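Local coordinates for protein putative 2,5-diketo-D-gluconic acid reductase B (Sinorhizobium meliloti, PDB 3UP8) that probably reduces methylglyoxal to hydroxyacetone with NADPH, as an aldo/keto reductase of the TIM-barrel type, at residues R237-V240 with Q241-D244; L193-A196 with R197-M201. All blocks are in the same frame, centred on the assembly; numbering follows the deposited sequence.

Interaction 1 of 2, residues R237-V240 with Q241-D244; sequences RWLV and QQQD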
loop_
_atom_site.group_PDB
_atom_site.type_symbol
_atom_site.label_atom_id
_atom_site.label_comp_id
_atom_site.label_asym_id
_atom_site.label_seq_id
_atom_site.Cartn_x
_atom_site.Cartn_y
_atom_site.Cartn_z
ATOM N N ARG A 237 -2.155 13.628 3.795
ATOM C CA ARG A 237 -1.670 14.595 2.826
ATOM C C ARG A 237 -0.149 14.646 2.798
ATOM O O ARG A 237 0.438 14.727 1.730
ATOM C CB ARG A 237 -2.277 15.988 3.074
ATOM C CG ARG A 237 -1.810 17.069 2.103
ATOM C CD ARG A 237 -2.388 16.860 0.691
ATOM N NE ARG A 237 -1.508 17.393 -0.347
ATOM C CZ ARG A 237 -1.788 17.386 -1.652
ATOM N NH1 ARG A 237 -2.943 16.891 -2.092
ATOM N NH2 ARG A 237 -0.917 17.896 -2.520
ATOM N N TRP A 238 0.491 14.576 3.967
ATOM C CA TRP A 238 1.948 14.642 4.042
ATOM C C TRP A 238 2.579 13.484 3.258
ATOM O O TRP A 238 3.632 13.641 2.620
ATOM C CB TRP A 238 2.411 14.600 5.502
ATOM C CG TRP A 238 3.900 14.466 5.660
ATOM C CD1 TRP A 238 4.837 15.445 5.452
ATOM C CD2 TRP A 238 4.629 13.299 6.086
ATOM N NE1 TRP A 238 6.103 14.952 5.696
ATOM C CE2 TRP A 238 6.000 13.643 6.097
ATOM C CE3 TRP A 238 4.254 11.997 6.457
ATOM C CZ2 TRP A 238 7.008 12.732 6.474
ATOM C CZ3 TRP A 238 5.264 11.081 6.829
ATOM C CH2 TRP A 238 6.618 11.460 6.832
ATOM N N LEU A 239 1.931 12.321 3.323
ATOM C CA LEU A 239 2.366 11.159 2.538
ATOM C C LEU A 239 2.149 11.367 1.039
ATOM O O LEU A 239 3.076 11.271 0.238
ATOM C CB LEU A 239 1.627 9.903 3.029
ATOM C CG LEU A 239 1.973 9.509 4.476
ATOM C CD1 LEU A 239 0.963 8.513 5.027
ATOM C CD2 LEU A 239 3.375 8.931 4.546
ATOM N N VAL A 240 0.914 11.700 0.680
ATOM C CA VAL A 240 0.472 11.721 -0.703
ATOM C C VAL A 240 1.112 12.883 -1.472
ATOM O O VAL A 240 1.261 12.827 -2.696
ATOM C CB VAL A 240 -1.078 11.685 -0.734
ATOM C CG1 VAL A 240 -1.702 13.051 -1.061
ATOM C CG2 VAL A 240 -1.564 10.583 -1.633
ATOM N N GLN A 241 1.532 13.913 -0.734
ATOM C CA GLN A 241 2.240 15.060 -1.310
ATOM C C GLN A 241 3.709 14.752 -1.616
ATOM O O GLN A 241 4.352 15.470 -2.380
ATOM C CB GLN A 241 2.134 16.278 -0.369
ATOM C CG GLN A 241 2.606 17.607 -0.972
ATOM C CD GLN A 241 2.103 18.809 -0.179
ATOM O OE1 GLN A 241 0.921 18.894 0.176
ATOM N NE2 GLN A 241 2.994 19.741 0.091
ATOM N N GLN A 242 4.252 13.691 -1.027
ATOM C CA GLN A 242 5.624 13.287 -1.344
ATOM C C GLN A 242 5.688 12.580 -2.694
ATOM O O GLN A 242 4.816 11.742 -3.005
ATOM C CB GLN A 242 6.161 12.351 -0.286
ATOM C CG GLN A 242 6.573 13.024 0.986
ATOM C CD GLN A 242 6.963 12.027 2.042
ATOM O OE1 GLN A 242 7.972 11.333 1.918
ATOM N NE2 GLN A 242 6.183 11.970 3.109
ATOM N N GLN A 243 6.718 12.909 -3.477
ATOM C CA GLN A 243 6.958 12.250 -4.762
ATOM C C GLN A 243 7.062 10.745 -4.557
ATOM O O GLN A 243 7.760 10.289 -3.651
ATOM C CB GLN A 243 8.246 12.749 -5.426
ATOM C CG GLN A 243 8.254 14.238 -5.806
ATOM C CD GLN A 243 7.042 14.646 -6.630
ATOM O OE1 GLN A 243 6.807 14.119 -7.716
ATOM N NE2 GLN A 243 6.270 15.596 -6.114
ATOM N N ASP A 244 6.367 9.992 -5.408
ATOM C CA ASP A 244 6.494 8.527 -5.467
ATOM C C ASP A 244 5.881 7.776 -4.291
ATOM O O ASP A 244 6.221 6.609 -4.071
ATOM C CB ASP A 244 7.963 8.094 -5.617
ATOM C CG ASP A 244 8.688 8.851 -6.723
ATOM O OD1 ASP A 244 8.333 8.681 -7.906
ATOM O OD2 ASP A 244 9.613 9.625 -6.389
#
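Gln241 OE1 takes two donors from one arginine: Arg237 NE at 2.9 Å, with a nearly straight N-H...O angle of 166°, and Arg237 NH2 at a longer, weak 3.4 Å. The NE bond uses a lone pair in the carbonyl plane, and the oxygen lies close to the guanidinium plane, although the two flat groups are turned 64° apart. Arg237 reaches it because its chain bends at chi2 (71°), while the Gln241 chain runs out extended. In the backbone of the same two residues, Gln241 N donates to Arg237 O at 2.8 Å, in the C-terminal part of helix 231-240 of the TIM barrel. Backbone carbonyls beyond the helix hold the other ends: Leu268 O takes Gln241 NE2 and Ile263 O takes Arg237 NH1. An alanine in place of Arg237 would probably cost Gln241 OE1 its arginine donors and Ile263 O its NH1, and loosen one hold on the amide's rotation. Gln242 already lies in the loop, its N bonded to Leu239 O from above the carbonyl plane. The extended Gln242 side chain brings NE2 over one face of the Trp238 indole, 3.4 Å above the ring centre, with amide and ring planes well tilted from each other. NE2 also donates to Trp238 O at 3.1 Å, and Gln242 OE1 is bonded to Tyr183 OH, which leaves the amide little freedom to flip.

Interaction 2 of 2, residues L193-A196 with R197-M201; sequences LQTA and RRLGM
Ala196 O collects two backbone donors as the chain breaks out of the helix: Met201 N at 3.0 Å and, more weakly, Gly200 N at 2.8 Å, where the N-H...O angle is only 117°. With a weak Gly200 N to Arg197 O bond, this is a Schellman motif, closing helix 190-199 in the beta-alpha-beta unit between strands 176-182 and 202-206 of the barrel. Gly200 is the C-prime residue; its phi of 83° would jam a CB against the carbonyl oxygen of Leu199. The turn brings the selenomethionine Met201 back beside Ala196, CG lying 3.8 Å from Ala196 CB, and both also touch Met165 of helix 162-171. Regular helical bonds run from Arg197 N to Leu193 O and from Leu199 N to Thr195 O. On one flank Thr195 and Leu199 lie side by side. Thr195 CG2, placed anti to the backbone N by a chi1 of -63° at OG1, meets Leu199 CD1 at 3.5 Å. Arg198 NH2 forms a salt bridge with Glu166 OE2 of helix 162-171. Another flank carries Leu193 and Arg197, pointing the same way, the arginine extended from CG to NE. Arg197 NH2 is hydrogen-bonded to Gln243 O and NE salt-bridged to Asp244. Its guanidinium rests one face on the leucine methyl, with Leu193 CD2 3.7 Å from Arg197 NH2 and offset toward the rim of the group.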
loop_
_atom_site.group_PDB
_atom_site.type_symbol
_atom_site.label_atom_id
_atom_site.label_comp_id
_atom_site.label_asym_id
_atom_site.label_seq_id
_atom_site.Cartn_x
_atom_site.Cartn_y
_atom_site.Cartn_z
ATOM N N LEU A 193 13.098 5.559 0.637
ATOM C CA LEU A 193 12.618 6.448 -0.427
ATOM C C LEU A 193 13.676 6.727 -1.477
ATOM O O LEU A 193 13.385 6.749 -2.681
ATOM C CB LEU A 193 12.142 7.783 0.148
ATOM C CG LEU A 193 10.663 7.975 0.433
ATOM C CD1 LEU A 193 10.487 9.282 1.226
ATOM C CD2 LEU A 193 9.840 7.978 -0.860
ATOM N N GLN A 194 14.902 6.966 -1.018
ATOM C CA GLN A 194 16.001 7.299 -1.917
ATOM C C GLN A 194 16.322 6.110 -2.818
ATOM O O GLN A 194 16.539 6.280 -4.013
ATOM C CB GLN A 194 17.235 7.785 -1.133
ATOM C CG GLN A 194 16.935 9.091 -0.335
ATOM C CD GLN A 194 18.144 9.698 0.388
ATOM O OE1 GLN A 194 18.991 8.981 0.931
ATOM N NE2 GLN A 194 18.203 11.030 0.424
ATOM N N THR A 195 16.328 4.912 -2.244
ATOM C CA THR A 195 16.550 3.692 -3.031
ATOM C C THR A 195 15.394 3.471 -4.003
ATOM O O THR A 195 15.617 3.175 -5.169
ATOM C CB THR A 195 16.763 2.465 -2.124
ATOM O OG1 THR A 195 17.945 2.658 -1.349
ATOM C CG2 THR A 195 16.914 1.181 -2.925
ATOM N N ALA A 196 14.159 3.637 -3.530
ATOM C CA ALA A 196 12.993 3.504 -4.415
ATOM C C ALA A 196 13.132 4.371 -5.657
ATOM O O ALA A 196 12.993 3.889 -6.779
ATOM C CB ALA A 196 11.706 3.834 -3.669
ATOM N N ARG A 197 13.414 5.653 -5.452
ATOM C CA ARG A 197 13.542 6.610 -6.545
ATOM C C ARG A 197 14.684 6.285 -7.526
ATOM O O ARG A 197 14.521 6.422 -8.741
ATOM C CB ARG A 197 13.664 8.035 -5.986
ATOM C CG ARG A 197 12.337 8.565 -5.441
ATOM C CD ARG A 197 12.528 9.807 -4.593
ATOM N NE ARG A 197 11.261 10.292 -4.038
ATOM C CZ ARG A 197 11.164 10.946 -2.883
ATOM N NH1 ARG A 197 12.256 11.177 -2.169
ATOM N NH2 ARG A 197 9.983 11.355 -2.429
ATOM N N ARG A 198 15.819 5.832 -7.006
ATOM C CA ARG A 198 16.908 5.352 -7.865
ATOM C C ARG A 198 16.490 4.140 -8.709
ATOM O O ARG A 198 16.822 4.057 -9.896
ATOM C CB ARG A 198 18.150 5.027 -7.039
ATOM C CG ARG A 198 19.381 4.667 -7.888
ATOM C CD ARG A 198 20.631 4.377 -7.054
ATOM N NE ARG A 198 20.473 3.218 -6.167
ATOM C CZ ARG A 198 20.558 1.946 -6.558
ATOM N NH1 ARG A 198 20.793 1.634 -7.835
ATOM N NH2 ARG A 198 20.400 0.980 -5.667
ATOM N N LEU A 199 15.737 3.222 -8.107
ATOM C CA LEU A 199 15.328 2.002 -8.804
ATOM C C LEU A 199 14.047 2.183 -9.625
ATOM O O LEU A 199 13.665 1.307 -10.396
ATOM C CB LEU A 199 15.203 0.827 -7.820
ATOM C CG LEU A 199 16.475 0.428 -7.063
ATOM C CD1 LEU A 199 16.159 -0.534 -5.927
ATOM C CD2 LEU A 199 17.531 -0.191 -7.999
ATOM N N GLY A 200 13.400 3.335 -9.472
ATOM C CA GLY A 200 12.195 3.634 -10.237
ATOM C C GLY A 200 10.928 3.045 -9.655
ATOM O O GLY A 200 9.876 3.084 -10.292
HETATM N N MSE A 201 11.002 2.487 -8.452
HETATM C CA MSE A 201 9.788 1.990 -7.825
HETATM C C MSE A 201 9.161 3.058 -6.929
HETATM O O MSE A 201 9.818 4.024 -6.574
HETATM C CB MSE A 201 10.038 0.692 -7.071
HETATM C CG MSE A 201 10.907 0.800 -5.850
HETATM SE SE MSE A 201 11.334 -0.992 -5.137
HETATM C CE MSE A 201 12.581 -1.578 -6.478
#

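The C-terminal ends of helices 190-199 and 231-240, which lead to adjacent barrel strands, are tied by an arginine in the last turns of one helix reaching the loop that follows the other. Their centres lie 15 Å apart, yet the guanidinium of Arg197 in interaction 2 reaches the loop of interaction 1, where Arg197 NE forms a salt bridge with Asp244 OD2 at 2.9 Å and Arg197 NH2 a probable hydrogen bond with Gln243 O at 2.8 Å. Leu193 packs against the same loop, its CD1 3.3 Å from Gln242 OE1. The strands that follow are 202-206 and 245-249, and a backbone bond joins Asp244 to Leu203. Both contacts lie away from the predicted catalytic residues Tyr70 and Lys95.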